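Blr3880 protein (Bradyrhizobium japonicum, PDB 2OOD) probably catalyses the zinc-dependent hydrolytic deamination of guanine to xanthine and ammonia, the opening step of guanine breakdown. Local coordinates at residues 247-252 with 256-261; 201-206 with 220-225; 420-425 with 441-446; 67-72 with 452-457; 108-111 with 115-118. All coordinates share one frame; numbering follows the deposited sequence.

Contact 1 of 5, residues 247-252 with 256-261; sequences VEHPDC and LGVYEK
His-249 holds CG beside its backbone N (chi1 -66°) and Val-258 turns CG1 anti to its own N, and these two torsions lay the methyl squarely over the imidazole. CG1 of Val-258 sits 3.9 Å from the centroid of the His-249 ring and 9° off its normal, a CH-pi contact over the face. The second methyl, CG2, packs 3.8 Å from CB of Cys-252, whose SG rests on the backbone of Val-258. Nearer the solvent, the extended Lys-261 chain crosses Asp-251 at about a right angle: NZ donates to OD2 at 2.8 Å, from the syn side and 18° out of the carboxylate plane, completing a salt bridge. One water links all three polar side chains, accepting from Lys-261 NZ, donating to Asp-251 OD1 at 3.0 Å and bonding to His-249 ND1 at 3.2 Å. With His-249 cut back to alanine, Val-258 CG1 is likely to lose the flat surface beneath it and the water one of its three partners. The type I turn from His-249 to Cys-252 leads out of helix 239-248 toward helix 255-260, in the excursion that follows barrel strand 230-234 of this amidohydrolase, the strand carrying zinc ligand His-234.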
# COMPACT_ATOMS: atom_id res chain seq x y z
N VAL A 247 27.21 2.79 19.41
CA VAL A 247 27.89 3.90 20.07
C VAL A 247 27.44 3.89 21.54
O VAL A 247 28.26 3.92 22.45
CB VAL A 247 27.56 5.26 19.40
CG1 VAL A 247 28.13 6.41 20.22
CG2 VAL A 247 28.14 5.29 18.00
N GLU A 248 26.12 3.82 21.75
CA GLU A 248 25.56 3.78 23.11
C GLU A 248 25.96 2.49 23.84
O GLU A 248 25.84 2.39 25.07
CB GLU A 248 24.03 3.83 23.04
CG GLU A 248 23.43 5.02 22.30
CD GLU A 248 23.44 6.29 23.12
OE1 GLU A 248 23.14 6.21 24.34
OE2 GLU A 248 23.74 7.37 22.55
N HIS A 249 26.41 1.50 23.07
CA HIS A 249 26.84 0.21 23.61
C HIS A 249 28.14 -0.18 22.91
O HIS A 249 28.18 -1.10 22.07
CB HIS A 249 25.76 -0.85 23.38
CG HIS A 249 24.50 -0.60 24.14
ND1 HIS A 249 24.42 -0.75 25.51
CD2 HIS A 249 23.29 -0.16 23.74
CE1 HIS A 249 23.21 -0.41 25.91
NE2 HIS A 249 22.50 -0.04 24.86
N PRO A 250 29.23 0.51 23.28
CA PRO A 250 30.59 0.34 22.76
C PRO A 250 31.19 -1.04 22.96
O PRO A 250 32.09 -1.45 22.23
CB PRO A 250 31.38 1.42 23.49
CG PRO A 250 30.70 1.48 24.81
CD PRO A 250 29.23 1.43 24.43
N ASP A 251 30.67 -1.77 23.93
CA ASP A 251 31.20 -3.09 24.24
C ASP A 251 30.48 -4.25 23.54
O ASP A 251 30.63 -5.40 23.96
CB ASP A 251 31.15 -3.32 25.75
CG ASP A 251 29.75 -3.12 26.31
OD1 ASP A 251 29.17 -2.01 26.10
OD2 ASP A 251 29.23 -4.07 26.95
N CYS A 252 29.72 -3.95 22.49
CA CYS A 252 28.99 -4.99 21.75
C CYS A 252 29.26 -4.93 20.24
O CYS A 252 29.38 -3.85 19.66
CB CYS A 252 27.48 -4.88 22.04
SG CYS A 252 26.96 -5.45 23.73
N LEU A 256 22.07 -7.41 17.78
CA LEU A 256 21.58 -8.58 18.50
C LEU A 256 22.49 -8.87 19.70
O LEU A 256 22.05 -9.39 20.72
CB LEU A 256 21.53 -9.79 17.57
CG LEU A 256 21.05 -11.12 18.15
CD1 LEU A 256 19.62 -10.99 18.63
CD2 LEU A 256 21.13 -12.20 17.10
N GLY A 257 23.77 -8.54 19.56
CA GLY A 257 24.73 -8.79 20.63
C GLY A 257 24.40 -8.05 21.91
O GLY A 257 24.69 -8.53 23.00
N VAL A 258 23.81 -6.86 21.77
CA VAL A 258 23.44 -6.07 22.93
C VAL A 258 22.44 -6.82 23.81
O VAL A 258 22.58 -6.85 25.03
CB VAL A 258 22.82 -4.73 22.52
CG1 VAL A 258 22.45 -3.92 23.76
CG2 VAL A 258 23.78 -3.96 21.63
N TYR A 259 21.44 -7.43 23.18
CA TYR A 259 20.41 -8.17 23.91
C TYR A 259 20.91 -9.50 24.44
O TYR A 259 20.39 -9.98 25.45
CB TYR A 259 19.18 -8.41 23.03
CG TYR A 259 18.51 -7.14 22.58
CD1 TYR A 259 18.09 -6.19 23.50
CD2 TYR A 259 18.31 -6.87 21.24
CE1 TYR A 259 17.51 -5.00 23.09
CE2 TYR A 259 17.72 -5.69 20.82
CZ TYR A 259 17.32 -4.76 21.75
OH TYR A 259 16.76 -3.57 21.33
N GLU A 260 21.87 -10.12 23.77
CA GLU A 260 22.41 -11.40 24.23
C GLU A 260 23.25 -11.18 25.48
O GLU A 260 23.33 -12.04 26.36
CB GLU A 260 23.26 -12.05 23.15
CG GLU A 260 22.49 -12.57 21.96
CD GLU A 260 23.40 -12.90 20.79
OE1 GLU A 260 24.11 -11.99 20.31
OE2 GLU A 260 23.39 -14.07 20.35
N LYS A 261 23.89 -10.02 25.56
CA LYS A 261 24.73 -9.68 26.70
C LYS A 261 23.90 -9.77 27.97
O LYS A 261 24.44 -9.94 29.06
CB LYS A 261 25.29 -8.26 26.55
CG LYS A 261 26.02 -7.72 27.78
CD LYS A 261 26.41 -6.24 27.62
CE LYS A 261 27.09 -5.70 28.88
NZ LYS A 261 27.25 -4.20 28.91
O HOH W 1 26.41 -2.93 26.77

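Contact 2 of 5, residues 201-206 with 220-225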
# COMPACT_ATOMS: atom_id res chain seq x y z
N TYR A 201 2.21 -11.33 29.63
CA TYR A 201 3.11 -10.19 29.82
C TYR A 201 4.45 -10.29 29.10
O TYR A 201 5.06 -11.35 29.04
CB TYR A 201 3.39 -9.98 31.31
CG TYR A 201 3.98 -8.64 31.61
CD1 TYR A 201 3.18 -7.52 31.76
CD2 TYR A 201 5.35 -8.46 31.69
CE1 TYR A 201 3.72 -6.25 31.98
CE2 TYR A 201 5.91 -7.20 31.92
CZ TYR A 201 5.08 -6.10 32.05
OH TYR A 201 5.63 -4.84 32.24
N ALA A 202 4.93 -9.16 28.57
CA ALA A 202 6.20 -9.15 27.87
C ALA A 202 7.13 -8.08 28.43
O ALA A 202 6.78 -6.90 28.44
CB ALA A 202 5.99 -8.91 26.39
N ILE A 203 8.29 -8.50 28.92
CA ILE A 203 9.29 -7.58 29.45
C ILE A 203 9.56 -6.71 28.24
O ILE A 203 9.90 -7.23 27.17
CB ILE A 203 10.60 -8.29 29.82
CG1 ILE A 203 10.31 -9.52 30.70
CG2 ILE A 203 11.53 -7.33 30.53
CD1 ILE A 203 9.81 -9.17 32.07
N THR A 204 9.45 -5.39 28.37
CA THR A 204 9.64 -4.58 27.19
C THR A 204 10.63 -3.42 27.16
O THR A 204 10.26 -2.27 27.42
CB THR A 204 8.29 -4.03 26.69
OG1 THR A 204 7.39 -5.12 26.49
CG2 THR A 204 8.47 -3.30 25.37
N PRO A 205 11.90 -3.71 26.85
CA PRO A 205 12.88 -2.63 26.77
C PRO A 205 12.63 -2.12 25.34
O PRO A 205 12.90 -2.82 24.38
CB PRO A 205 14.21 -3.36 26.90
CG PRO A 205 13.92 -4.67 26.23
CD PRO A 205 12.56 -5.02 26.78
N ARG A 206 12.09 -0.91 25.21
CA ARG A 206 11.77 -0.38 23.90
C ARG A 206 12.78 -0.71 22.81
O ARG A 206 12.44 -1.37 21.83
CB ARG A 206 11.56 1.13 23.99
CG ARG A 206 10.93 1.71 22.76
CD ARG A 206 10.03 2.83 23.14
NE ARG A 206 9.37 3.42 21.98
CZ ARG A 206 8.36 4.27 22.05
NH1 ARG A 206 7.88 4.64 23.24
NH2 ARG A 206 7.83 4.76 20.95
N GLN A 220 16.82 -8.13 32.31
CA GLN A 220 17.47 -9.41 32.52
C GLN A 220 16.96 -10.00 33.83
O GLN A 220 16.54 -11.16 33.87
CB GLN A 220 18.99 -9.23 32.57
CG GLN A 220 19.76 -10.48 32.92
CD GLN A 220 21.27 -10.26 32.88
OE1 GLN A 220 21.77 -9.21 33.32
NE2 GLN A 220 22.00 -11.25 32.38
N ARG A 221 16.99 -9.19 34.89
CA ARG A 221 16.51 -9.63 36.20
C ARG A 221 15.05 -10.08 36.11
O ARG A 221 14.69 -11.16 36.60
CB ARG A 221 16.65 -8.51 37.24
CG ARG A 221 15.84 -8.78 38.50
CD ARG A 221 16.63 -8.57 39.78
NE ARG A 221 16.41 -7.26 40.40
CZ ARG A 221 15.95 -7.10 41.64
NH1 ARG A 221 15.65 -8.16 42.39
NH2 ARG A 221 15.82 -5.88 42.16
N LEU A 222 14.22 -9.25 35.49
CA LEU A 222 12.81 -9.57 35.34
C LEU A 222 12.62 -10.92 34.65
O LEU A 222 11.86 -11.77 35.12
CB LEU A 222 12.12 -8.47 34.54
CG LEU A 222 11.82 -7.21 35.34
CD1 LEU A 222 11.45 -6.06 34.41
CD2 LEU A 222 10.70 -7.51 36.32
N LYS A 223 13.32 -11.11 33.54
CA LYS A 223 13.20 -12.35 32.78
C LYS A 223 13.66 -13.54 33.61
O LYS A 223 13.17 -14.66 33.45
CB LYS A 223 14.02 -12.25 31.49
CG LYS A 223 14.05 -13.53 30.67
CD LYS A 223 12.66 -14.02 30.27
CE LYS A 223 12.78 -15.30 29.45
NZ LYS A 223 11.47 -15.85 29.02
N HIS A 224 14.60 -13.30 34.52
CA HIS A 224 15.12 -14.36 35.37
C HIS A 224 14.16 -14.78 36.47
O HIS A 224 14.06 -15.96 36.81
CB HIS A 224 16.44 -13.95 36.02
CG HIS A 224 17.01 -15.00 36.92
ND1 HIS A 224 17.56 -14.71 38.15
CD2 HIS A 224 17.09 -16.34 36.77
CE1 HIS A 224 17.95 -15.83 38.72
NE2 HIS A 224 17.68 -16.84 37.91
N GLU A 225 13.46 -13.79 37.04
CA GLU A 225 12.51 -14.04 38.12
C GLU A 225 11.15 -14.44 37.55
O GLU A 225 10.26 -14.85 38.29
CB GLU A 225 12.36 -12.78 38.98
CG GLU A 225 13.68 -12.14 39.40
CD GLU A 225 13.52 -10.81 40.13
OE1 GLU A 225 12.42 -10.21 40.05
OE2 GLU A 225 14.49 -10.36 40.79
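Ile-203 on strand 199-205 and Leu-222 on helix 213-225 are the main partners here, joining the first strand to the helix of a beta-alpha-beta unit that strand 230-234 completes, within the TIM-barrel fold of the amidohydrolases. Ile-203 has the larger share of the buried surface. Its CG1 lies beside the backbone N (chi1 -50°), and a bend at chi2 (-69°) turns CD1 against the helix, where it meets CB of Leu-222 at 3.5 Å. The other branch, CG2, stands anti to the backbone N and lies 4.1 Å from CD1 of Leu-222, so the leucine is touched at its root and at one tip by two different branches of the isoleucine. Lys-223 adds mostly backbone: its N is 4.3 Å from Ile-203 CD1, while the amine runs off to the carbonyls of Pro-227 and Cys-229 and so plays no polar part across the contact. The side-chain contact is apolar. Cys-219 of the same helix also packs on Ile-203, and Ser-186 of helix 179-193 touches Leu-222. Ile-203 in turn is fixed in the barrel wall by backbone bonds to Trp-230 and Asn-232. On the helix, Arg-221 and Glu-225, four residues apart, form a salt bridge: NH1 of Arg-221 meets the syn lone pair of Glu-225 OE2 at 3.0 Å, with that oxygen tilted 32° from the guanidinium plane.

Contact 3 of 5, residues 420-425 with 441-446; sequences WHQSLI and LFAVMM
Ala-443 of helix 434-447 presents its single methyl to two side chains of helix 418-422, Gln-422 and His-421. Gln-422 starts with CG beside its backbone N and then folds sharply at chi2 (-82°). That fold turns the chain toward the second helix and sets the flat face of the amide against the Ala-443 methyl, CD to CB 3.3 Å. Val-444 stands further along, its CG2 4.4 Å from Gln-422 NE2. His-421 takes the other course: CG is anti to the backbone N (chi1 169°), which carries the imidazole toward helix 434-447, and an edge of the ring, near its plane, faces the same methyl. Within helix 434-447, Met-446, a selenomethionine, lays CG over one face of the Phe-442 ring. Next along the chain from Gln-422, Ser-423 OG donates to Trp-420 O at 2.9 Å, coming from above the carbonyl plane. That carbonyl and hydroxyl also receive Arg-86 of the second subunit, which makes a cation-pi contact with the Trp-420 ring, so segment 420-425 also belongs to the dimer interface. Between the helices the meeting is one of methyl with ring edge and amide face. The buried amide nitrogen of Gln-422 is satisfied by the carbonyls of Pro-411 and Met-440; two acceptors on one nitrogen should fix the rotation of the amide and tie the short helix both to the preceding turn of helix 434-447 and to the chain at Pro-411.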
# COMPACT_ATOMS: atom_id res chain seq x y z
N TRP A 420 -15.30 -8.29 -10.15
CA TRP A 420 -15.22 -8.75 -11.55
C TRP A 420 -13.93 -9.51 -11.70
O TRP A 420 -13.79 -10.37 -12.57
CB TRP A 420 -15.28 -7.60 -12.54
CG TRP A 420 -15.54 -8.10 -13.93
CD1 TRP A 420 -16.42 -9.07 -14.28
CD2 TRP A 420 -14.91 -7.67 -15.14
NE1 TRP A 420 -16.38 -9.28 -15.64
CE2 TRP A 420 -15.47 -8.43 -16.19
CE3 TRP A 420 -13.94 -6.71 -15.45
CZ2 TRP A 420 -15.08 -8.26 -17.52
CZ3 TRP A 420 -13.56 -6.54 -16.78
CH2 TRP A 420 -14.13 -7.31 -17.79
N HIS A 421 -12.98 -9.17 -10.83
CA HIS A 421 -11.68 -9.81 -10.81
C HIS A 421 -11.79 -11.19 -10.17
O HIS A 421 -11.25 -12.18 -10.68
CB HIS A 421 -10.69 -8.95 -10.01
CG HIS A 421 -9.40 -9.64 -9.71
ND1 HIS A 421 -9.00 -9.95 -8.43
CD2 HIS A 421 -8.44 -10.12 -10.53
CE1 HIS A 421 -7.85 -10.60 -8.47
NE2 HIS A 421 -7.49 -10.71 -9.74
N GLN A 422 -12.49 -11.24 -9.05
CA GLN A 422 -12.69 -12.49 -8.32
C GLN A 422 -13.57 -13.46 -9.11
O GLN A 422 -13.42 -14.68 -8.98
CB GLN A 422 -13.32 -12.19 -6.96
CG GLN A 422 -12.39 -11.50 -5.98
CD GLN A 422 -11.47 -12.47 -5.26
OE1 GLN A 422 -10.97 -13.43 -5.86
NE2 GLN A 422 -11.21 -12.21 -3.99
N SER A 423 -14.47 -12.94 -9.94
CA SER A 423 -15.37 -13.80 -10.72
C SER A 423 -14.64 -14.62 -11.78
O SER A 423 -15.22 -15.52 -12.39
CB SER A 423 -16.47 -12.98 -11.38
OG SER A 423 -16.00 -12.28 -12.52
N LEU A 424 -13.37 -14.30 -12.01
CA LEU A 424 -12.58 -15.03 -13.00
C LEU A 424 -12.31 -16.45 -12.54
O LEU A 424 -11.91 -17.29 -13.33
CB LEU A 424 -11.23 -14.34 -13.24
CG LEU A 424 -11.14 -13.31 -14.37
CD1 LEU A 424 -9.73 -12.75 -14.41
CD2 LEU A 424 -11.49 -13.97 -15.70
N ILE A 425 -12.55 -16.72 -11.27
CA ILE A 425 -12.30 -18.05 -10.73
C ILE A 425 -13.41 -19.06 -10.99
O ILE A 425 -14.30 -19.27 -10.16
CB ILE A 425 -12.00 -17.95 -9.23
CG1 ILE A 425 -10.72 -17.13 -9.04
CG2 ILE A 425 -11.82 -19.35 -8.62
CD1 ILE A 425 -10.15 -17.23 -7.68
N LEU A 441 -7.95 -15.53 -1.89
CA LEU A 441 -7.30 -14.94 -0.73
C LEU A 441 -6.17 -14.02 -1.21
O LEU A 441 -5.87 -13.02 -0.57
CB LEU A 441 -6.76 -16.02 0.19
CG LEU A 441 -7.78 -16.79 1.03
CD1 LEU A 441 -7.08 -17.90 1.79
CD2 LEU A 441 -8.48 -15.85 2.00
N PHE A 442 -5.55 -14.36 -2.33
CA PHE A 442 -4.50 -13.52 -2.85
C PHE A 442 -5.13 -12.23 -3.35
O PHE A 442 -4.51 -11.17 -3.32
CB PHE A 442 -3.74 -14.18 -3.99
CG PHE A 442 -2.48 -13.45 -4.39
CD1 PHE A 442 -1.36 -13.46 -3.55
CD2 PHE A 442 -2.44 -12.69 -5.55
CE1 PHE A 442 -0.21 -12.72 -3.88
CE2 PHE A 442 -1.29 -11.95 -5.88
CZ PHE A 442 -0.19 -11.97 -5.04
N ALA A 443 -6.37 -12.32 -3.83
CA ALA A 443 -7.06 -11.14 -4.32
C ALA A 443 -7.49 -10.29 -3.12
O ALA A 443 -7.59 -9.07 -3.23
CB ALA A 443 -8.27 -11.55 -5.13
N VAL A 444 -7.74 -10.93 -1.98
CA VAL A 444 -8.12 -10.20 -0.78
C VAL A 444 -6.92 -9.34 -0.38
O VAL A 444 -7.07 -8.15 -0.11
CB VAL A 444 -8.46 -11.15 0.38
CG1 VAL A 444 -8.42 -10.40 1.69
CG2 VAL A 444 -9.83 -11.74 0.17
N MSE A 445 -5.75 -9.97 -0.36
CA MSE A 445 -4.48 -9.32 -0.01
C MSE A 445 -4.12 -8.13 -0.90
O MSE A 445 -3.88 -7.02 -0.42
CB MSE A 445 -3.32 -10.30 -0.13
CG MSE A 445 -3.13 -11.32 0.96
SE MSE A 445 -1.68 -12.53 0.40
CE MSE A 445 -1.51 -13.60 2.02
N MSE A 446 -4.05 -8.40 -2.21
CA MSE A 446 -3.62 -7.40 -3.18
C MSE A 446 -4.66 -6.47 -3.81
O MSE A 446 -4.34 -5.33 -4.12
CB MSE A 446 -2.85 -8.09 -4.31
CG MSE A 446 -1.84 -9.13 -3.84
SE MSE A 446 -0.53 -8.46 -2.55
CE MSE A 446 0.24 -7.01 -3.61

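Contact 4 of 5, residues 67-72 with 452-457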
# COMPACT_ATOMS: atom_id res chain seq x y z
N LYS A 67 -22.73 -17.48 5.71
CA LYS A 67 -22.76 -17.78 4.29
C LYS A 67 -21.88 -16.88 3.41
O LYS A 67 -21.51 -15.78 3.81
CB LYS A 67 -24.21 -17.72 3.78
CG LYS A 67 -25.11 -18.79 4.38
CD LYS A 67 -26.53 -18.66 3.84
CE LYS A 67 -27.44 -19.76 4.39
NZ LYS A 67 -28.78 -19.78 3.72
N ASP A 68 -21.53 -17.38 2.23
CA ASP A 68 -20.72 -16.66 1.25
C ASP A 68 -19.47 -15.96 1.77
O ASP A 68 -19.17 -14.84 1.34
CB ASP A 68 -21.57 -15.64 0.52
CG ASP A 68 -22.76 -16.28 -0.17
OD1 ASP A 68 -22.57 -17.30 -0.86
OD2 ASP A 68 -23.89 -15.76 -0.01
N ARG A 69 -18.73 -16.61 2.66
CA ARG A 69 -17.52 -16.02 3.19
C ARG A 69 -16.45 -17.09 3.27
O ARG A 69 -16.73 -18.28 3.08
CB ARG A 69 -17.77 -15.46 4.59
CG ARG A 69 -18.85 -14.40 4.67
CD ARG A 69 -18.38 -13.08 4.11
NE ARG A 69 -19.37 -12.02 4.24
CZ ARG A 69 -20.25 -11.67 3.31
NH1 ARG A 69 -20.27 -12.30 2.13
NH2 ARG A 69 -21.09 -10.67 3.54
N ILE A 70 -15.22 -16.67 3.53
CA ILE A 70 -14.13 -17.62 3.70
C ILE A 70 -13.71 -17.38 5.15
O ILE A 70 -13.18 -16.32 5.48
CB ILE A 70 -12.97 -17.35 2.72
CG1 ILE A 70 -13.45 -17.51 1.28
CG2 ILE A 70 -11.85 -18.34 2.96
CD1 ILE A 70 -12.37 -17.40 0.26
N ILE A 71 -13.98 -18.36 6.01
CA ILE A 71 -13.64 -18.24 7.43
C ILE A 71 -12.22 -18.70 7.70
O ILE A 71 -11.86 -19.85 7.43
CB ILE A 71 -14.61 -19.07 8.30
CG1 ILE A 71 -16.06 -18.78 7.90
CG2 ILE A 71 -14.42 -18.73 9.77
CD1 ILE A 71 -17.07 -19.65 8.59
N VAL A 72 -11.41 -17.79 8.23
CA VAL A 72 -10.02 -18.10 8.54
C VAL A 72 -9.73 -17.76 10.00
O VAL A 72 -10.51 -17.06 10.64
CB VAL A 72 -9.06 -17.29 7.63
CG1 VAL A 72 -9.32 -17.63 6.17
CG2 VAL A 72 -9.26 -15.80 7.87
N CYS A 452 -12.75 -6.32 3.42
CA CYS A 452 -12.92 -7.75 3.24
C CYS A 452 -13.20 -8.45 4.56
O CYS A 452 -13.57 -9.63 4.59
CB CYS A 452 -11.68 -8.36 2.59
SG CYS A 452 -11.50 -7.90 0.86
N VAL A 453 -13.03 -7.73 5.66
CA VAL A 453 -13.28 -8.28 6.98
C VAL A 453 -14.75 -8.02 7.29
O VAL A 453 -15.15 -6.90 7.58
CB VAL A 453 -12.40 -7.60 8.04
CG1 VAL A 453 -12.70 -8.16 9.42
CG2 VAL A 453 -10.95 -7.82 7.69
N ASP A 454 -15.56 -9.08 7.21
CA ASP A 454 -16.99 -8.95 7.45
C ASP A 454 -17.39 -9.24 8.90
O ASP A 454 -18.28 -8.58 9.44
CB ASP A 454 -17.76 -9.87 6.50
CG ASP A 454 -19.22 -9.48 6.38
OD1 ASP A 454 -19.50 -8.31 6.03
OD2 ASP A 454 -20.08 -10.35 6.63
N GLU A 455 -16.74 -10.21 9.52
CA GLU A 455 -17.06 -10.55 10.90
C GLU A 455 -15.80 -10.96 11.63
O GLU A 455 -14.97 -11.68 11.08
CB GLU A 455 -18.08 -11.69 10.96
CG GLU A 455 -19.43 -11.37 10.34
CD GLU A 455 -20.41 -12.53 10.46
OE1 GLU A 455 -20.21 -13.38 11.35
OE2 GLU A 455 -21.39 -12.57 9.67
N THR A 456 -15.65 -10.51 12.87
CA THR A 456 -14.50 -10.87 13.69
C THR A 456 -15.03 -11.50 14.97
O THR A 456 -15.82 -10.88 15.68
CB THR A 456 -13.64 -9.64 14.06
OG1 THR A 456 -13.21 -8.98 12.87
CG2 THR A 456 -12.42 -10.07 14.84
N TRP A 457 -14.62 -12.73 15.26
CA TRP A 457 -15.08 -13.44 16.45
C TRP A 457 -13.95 -13.68 17.43
O TRP A 457 -12.82 -13.94 17.03
CB TRP A 457 -15.70 -14.79 16.05
CG TRP A 457 -16.92 -14.69 15.17
CD1 TRP A 457 -17.01 -14.09 13.96
CD2 TRP A 457 -18.22 -15.24 15.45
NE1 TRP A 457 -18.29 -14.22 13.45
CE2 TRP A 457 -19.05 -14.93 14.35
CE3 TRP A 457 -18.77 -15.97 16.51
CZ2 TRP A 457 -20.39 -15.32 14.29
CZ3 TRP A 457 -20.11 -16.36 16.45
CH2 TRP A 457 -20.90 -16.03 15.35
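Arg-69 and Asp-454 meet in a salt bridge that depends on a single carboxylate oxygen. NE of Arg-69 donates to OD2 of Asp-454 at 3.0 Å, with an N-H...O angle of 160°; NH2 reaches the same oxygen at 3.3 Å in a weak bond. The oxygen lies in the guanidinium plane, at its edge, yet the two flat groups stand 80° apart, so the arginine comes down on OD2 from above the carboxylate plane instead of lying flat beside both oxygens. Arg-69 manages this by bending at chi2, which curls the guanidinium back over its own chain. There NH1 bonds to Asp-68 O at 2.9 Å, holding the group from its far side, at the corner where the chain turns between strand 62-67 and strand 70-81. On the other partner, Asp-454 and Glu-455 both face Ala-408 in a classic beta bulge. Strand 406-409 runs between the two segments, pairing antiparallel with both of their strands, and the salt bridge passes over it. Glu-455 is steadied by Trp-457, whose NE1 meets the anti lone pair of OE1 at 3.0 Å. Lys-465 then joins the acids, bridging Asp-454 OD2 and Glu-455 OE2. With an arginine and a lysine on one oxygen, Asp-454 is likely to stay ionised, and the charge network links two parts of the chain some 380 residues apart.

Contact 5 of 5, residues 108-111 with 115-118; sequences IKYK and YARE
Tyr-115 OH, with Lys-109 CD lying 3.5 Å away, is gripped by two hydrogen-bond partners, Arg-86 NH1 and Glu-106 OE2; Glu-106 also takes Lys-109 NZ in a salt bridge. The extended Lys-109 chain crosses one face of the ring obliquely, and its CB makes a CH-pi contact 4.0 Å from the centroid of Tyr-115. With CG anti to the backbone N (chi1 -162°), Tyr-115 turns a ring edge onto the face of Tyr-110: an offset edge-to-face pair, centroids 5.3 Å apart and planes at 88°. Tyr-110 CD2 also rests 3.7 Å from CA of Ala-116. A leucine in place of Tyr-115 would probably leave Arg-86 and Glu-106 without their shared hydroxyl and Tyr-110 without its edge-on ring. The 3-10 segment 108-111 is thus folded against the start of helix 113-129, just after helix 95-107, while Ala-116 packs on Val-144 of helix 143-156 and Trp-420 of the second subunit lies against Tyr-110.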
# COMPACT_ATOMS: atom_id res chain seq x y z
N ILE A 108 3.07 10.54 25.54
CA ILE A 108 3.13 11.10 26.88
C ILE A 108 1.73 11.39 27.44
O ILE A 108 1.54 11.45 28.65
CB ILE A 108 4.01 12.38 26.89
CG1 ILE A 108 4.33 12.78 28.32
CG2 ILE A 108 3.29 13.50 26.15
CD1 ILE A 108 5.38 13.88 28.43
N LYS A 109 0.75 11.54 26.55
CA LYS A 109 -0.63 11.81 26.95
C LYS A 109 -1.26 10.62 27.68
O LYS A 109 -2.21 10.79 28.45
CB LYS A 109 -1.51 12.13 25.73
CG LYS A 109 -1.05 13.28 24.87
CD LYS A 109 -2.02 13.44 23.71
CE LYS A 109 -1.64 14.59 22.79
NZ LYS A 109 -2.60 14.73 21.67
N TYR A 110 -0.74 9.43 27.42
CA TYR A 110 -1.28 8.23 28.05
C TYR A 110 -0.96 8.13 29.53
O TYR A 110 -1.28 7.12 30.17
CB TYR A 110 -0.80 6.98 27.30
CG TYR A 110 -1.50 6.81 25.97
CD1 TYR A 110 -1.31 7.72 24.93
CD2 TYR A 110 -2.41 5.78 25.77
CE1 TYR A 110 -2.01 7.60 23.73
CE2 TYR A 110 -3.11 5.66 24.57
CZ TYR A 110 -2.91 6.57 23.56
OH TYR A 110 -3.61 6.46 22.38
N LYS A 111 -0.33 9.18 30.07
CA LYS A 111 -0.01 9.25 31.50
C LYS A 111 -1.36 9.42 32.18
O LYS A 111 -1.60 8.89 33.27
CB LYS A 111 0.85 10.48 31.79
CG LYS A 111 2.30 10.23 32.12
CD LYS A 111 2.96 11.53 32.56
CE LYS A 111 4.44 11.32 32.90
NZ LYS A 111 5.18 12.62 33.11
N TYR A 115 -7.41 9.52 28.94
CA TYR A 115 -6.94 9.47 27.56
C TYR A 115 -6.51 8.04 27.23
O TYR A 115 -6.82 7.52 26.17
CB TYR A 115 -5.74 10.40 27.38
CG TYR A 115 -5.45 10.77 25.95
CD1 TYR A 115 -6.12 11.81 25.33
CD2 TYR A 115 -4.50 10.08 25.21
CE1 TYR A 115 -5.85 12.16 24.01
CE2 TYR A 115 -4.22 10.42 23.89
CZ TYR A 115 -4.90 11.47 23.30
OH TYR A 115 -4.61 11.85 21.99
N ALA A 116 -5.80 7.42 28.17
CA ALA A 116 -5.33 6.06 27.98
C ALA A 116 -6.51 5.12 27.76
O ALA A 116 -6.48 4.26 26.88
CB ALA A 116 -4.54 5.61 29.20
N ARG A 117 -7.56 5.30 28.56
CA ARG A 117 -8.74 4.46 28.45
C ARG A 117 -9.42 4.62 27.09
O ARG A 117 -9.90 3.64 26.51
CB ARG A 117 -9.74 4.78 29.57
CG ARG A 117 -10.96 3.89 29.55
CD ARG A 117 -12.00 4.32 30.56
NE ARG A 117 -11.52 4.18 31.93
CZ ARG A 117 -11.37 5.19 32.78
NH1 ARG A 117 -11.65 6.44 32.39
NH2 ARG A 117 -10.94 4.97 34.02
N GLU A 118 -9.46 5.84 26.58
CA GLU A 118 -10.08 6.08 25.28
C GLU A 118 -9.23 5.52 24.14
O GLU A 118 -9.77 4.95 23.19
CB GLU A 118 -10.30 7.57 25.06
CG GLU A 118 -11.60 7.85 24.36
CD GLU A 118 -11.50 9.00 23.38
OE1 GLU A 118 -10.91 10.05 23.75
OE2 GLU A 118 -12.02 8.86 22.25

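In the fold
Contacts 1 and 2 are close neighbours on the same side of the chain's centre, their centres about 17 Å apart and nearest atoms about 4 Å, without touching. In contact 1 the His-249 side chain is about 12 Å from bound guanine; in contact 5 the Tyr-110 side chain is about 9 Å from that of zinc ligand His-81. Contacts 3 and 4 lie across the molecule and touch, Val-444 CG1 to Cys-452 CB at 4.0 Å. Contact 4 closes a loop along the chain that holds the other four. Contacts 3 and 5, about 40 Å apart between centres in one chain, come together through the dimer, where Trp-420 packs on Tyr-110 of the partner subunit.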